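Local coordinates for mating-type switching protein swi5 (Schizosaccharomyces pombe, PDB 3VIQ), which is required for mating-type switching and, together with its partner Sfr1, takes part in rhp51-dependent recombinational DNA repair, at residues Gly59-Val64 with Glu74-Phe79. Sequence-based numbering, arbitrary orientation.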
loop_
_atom_site.group_PDB
_atom_site.type_symbol
_atom_site.label_atom_id
_atom_site.label_comp_id
_atom_site.label_asym_id
_atom_site.label_seq_id
_atom_site.Cartn_x
_atom_site.Cartn_y
_atom_site.Cartn_z
ATOM N N GLY B 59 -4.862 3.359 16.153
ATOM C CA GLY B 59 -4.411 2.335 17.125
ATOM C C GLY B 59 -3.562 2.898 18.258
ATOM O O GLY B 59 -3.815 2.646 19.423
ATOM N N MET B 60 -2.565 3.694 17.920
ATOM C CA MET B 60 -1.663 4.269 18.929
ATOM C C MET B 60 -2.338 5.283 19.856
ATOM O O MET B 60 -2.165 5.222 21.090
ATOM C CB MET B 60 -0.470 4.918 18.241
ATOM C CG MET B 60 0.358 3.938 17.434
ATOM S SD MET B 60 1.797 4.774 16.705
ATOM C CE MET B 60 2.720 3.303 16.234
ATOM N N ILE B 61 -3.107 6.198 19.260
ATOM C CA ILE B 61 -3.926 7.154 20.010
ATOM C C ILE B 61 -4.916 6.426 20.941
ATOM O O ILE B 61 -5.099 6.844 22.092
ATOM C CB ILE B 61 -4.742 8.115 19.115
ATOM C CG1 ILE B 61 -3.812 8.990 18.240
ATOM C CG2 ILE B 61 -5.666 8.962 20.021
ATOM C CD1 ILE B 61 -4.525 9.750 17.054
ATOM N N GLY B 62 -5.523 5.337 20.466
ATOM C CA GLY B 62 -6.303 4.478 21.353
ATOM C C GLY B 62 -5.505 3.907 22.523
ATOM O O GLY B 62 -5.995 3.861 23.651
ATOM N N LYS B 63 -4.269 3.484 22.301
ATOM C CA LYS B 63 -3.485 2.982 23.454
ATOM C C LYS B 63 -3.160 4.123 24.441
ATOM O O LYS B 63 -3.306 3.954 25.656
ATOM C CB LYS B 63 -2.223 2.221 23.027
ATOM C CG LYS B 63 -2.536 0.900 22.316
ATOM C CD LYS B 63 -2.953 -0.211 23.294
ATOM C CE LYS B 63 -3.483 -1.452 22.562
ATOM N NZ LYS B 63 -3.540 -2.650 23.467
ATOM N N VAL B 64 -2.765 5.292 23.934
ATOM C CA VAL B 64 -2.555 6.432 24.820
ATOM C C VAL B 64 -3.845 6.697 25.589
ATOM O O VAL B 64 -3.801 6.989 26.779
ATOM C CB VAL B 64 -2.164 7.727 24.084
ATOM C CG1 VAL B 64 -1.963 8.878 25.103
ATOM C CG2 VAL B 64 -0.920 7.519 23.217
ATOM N N GLU B 74 -11.246 12.276 22.801
ATOM C CA GLU B 74 -10.787 13.340 23.681
ATOM C C GLU B 74 -9.302 13.674 23.436
ATOM O O GLU B 74 -8.836 14.770 23.782
ATOM C CB GLU B 74 -11.060 12.984 25.135
ATOM C CG GLU B 74 -12.554 12.706 25.415
ATOM C CD GLU B 74 -12.820 12.197 26.826
ATOM O OE1 GLU B 74 -12.216 12.734 27.789
ATOM O OE2 GLU B 74 -13.651 11.264 26.975
ATOM N N LEU B 75 -8.566 12.782 22.773
ATOM C CA LEU B 75 -7.139 13.044 22.512
ATOM C C LEU B 75 -6.837 13.550 21.104
ATOM O O LEU B 75 -5.673 13.932 20.788
ATOM C CB LEU B 75 -6.298 11.798 22.798
ATOM C CG LEU B 75 -6.357 11.241 24.206
ATOM C CD1 LEU B 75 -7.661 10.475 24.384
ATOM C CD2 LEU B 75 -5.169 10.334 24.424
ATOM N N PHE B 76 -7.867 13.594 20.260
ATOM C CA PHE B 76 -7.675 13.983 18.840
ATOM C C PHE B 76 -7.030 15.357 18.687
ATOM O O PHE B 76 -6.149 15.542 17.836
ATOM C CB PHE B 76 -9.001 13.889 18.086
ATOM C CG PHE B 76 -9.396 12.465 17.680
ATOM C CD1 PHE B 76 -8.645 11.340 18.081
ATOM C CD2 PHE B 76 -10.514 12.257 16.867
ATOM C CE1 PHE B 76 -9.020 10.026 17.682
ATOM C CE2 PHE B 76 -10.893 10.973 16.468
ATOM C CZ PHE B 76 -10.143 9.846 16.876
ATOM N N ASP B 77 -7.414 16.319 19.523
ATOM C CA ASP B 77 -6.830 17.661 19.395
ATOM C C ASP B 77 -5.345 17.700 19.693
ATOM O O ASP B 77 -4.584 18.352 18.983
ATOM C CB ASP B 77 -7.541 18.668 20.284
ATOM C CG ASP B 77 -8.862 19.072 19.725
ATOM O OD1 ASP B 77 -8.982 19.202 18.482
ATOM O OD2 ASP B 77 -9.792 19.255 20.525
ATOM N N ARG B 78 -4.959 17.022 20.759
ATOM C CA ARG B 78 -3.564 16.891 21.165
ATOM C C ARG B 78 -2.696 16.317 20.041
ATOM O O ARG B 78 -1.527 16.693 19.889
ATOM C CB ARG B 78 -3.496 15.969 22.378
ATOM C CG ARG B 78 -2.111 15.532 22.793
ATOM C CD ARG B 78 -2.123 15.044 24.234
ATOM N NE ARG B 78 -1.072 14.063 24.464
ATOM C CZ ARG B 78 -1.114 13.108 25.387
ATOM N NH1 ARG B 78 -2.162 12.984 26.205
ATOM N NH2 ARG B 78 -0.097 12.267 25.479
ATOM N N PHE B 79 -3.282 15.419 19.258
ATOM C CA PHE B 79 -2.577 14.807 18.132
ATOM C C PHE B 79 -2.797 15.444 16.768
ATOM O O PHE B 79 -2.242 14.971 15.795
ATOM C CB PHE B 79 -2.847 13.296 18.112
ATOM C CG PHE B 79 -2.294 12.607 19.319
ATOM C CD1 PHE B 79 -0.920 12.521 19.503
ATOM C CD2 PHE B 79 -3.137 12.112 20.323
ATOM C CE1 PHE B 79 -0.389 11.919 20.646
ATOM C CE2 PHE B 79 -2.611 11.530 21.461
ATOM C CZ PHE B 79 -1.228 11.428 21.615
#
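The C-terminal fold-back of Swi5, where the chain turns after the long helix 36-67 and the short, weakly bonded helix 76-79 packs against its end, is closed by Ile61 and Val64 against Leu75, Phe76 and Phe79. No hydrogen bond spans the two segments; the contact is apolar and mostly buried. Ile61, one helical turn before Val64, reaches three partners. Ile61 CG1 comes at the Phe79 ring obliquely, an off-centre CH-pi contact 4.3 Å from the centroid. The ring atom nearest to Ile61 CG1 is Phe79 CD2, at 3.8 Å. The other branch, Ile61 CG2, stands anti to the backbone N (CG1 at chi1 -62°) and meets Leu75 CB at 4.0 Å. Ile61 CG2 also approaches Phe76 CE1 at the ring edge, near its plane, at 4.2 Å. Val64 divides its two methyls: Val64 CG2 meets Phe79 CZ at 4.2 Å, whereas CG1 stands anti to the backbone N (chi1 180°), on the side of Leu75. Within the second segment, Arg78 CG sits above the centre of the Phe79 ring. The extended Arg78 chain carries its NH2 to within 3.9 Å of Val64 CG1, while NH1 makes a long, weak ion pair with Glu68. The Sfr1 chain adds a further layer: its Leu59 packs on Val64, and its Gln54 both touches Phe79 and hydrogen-bonds the carbonyl O of Arg78, tying this end of the chain into the Swi5-Sfr1 interface. The closest approach between the two segments is Val64 CG1 to Leu75 CD2, at 3.6 Å.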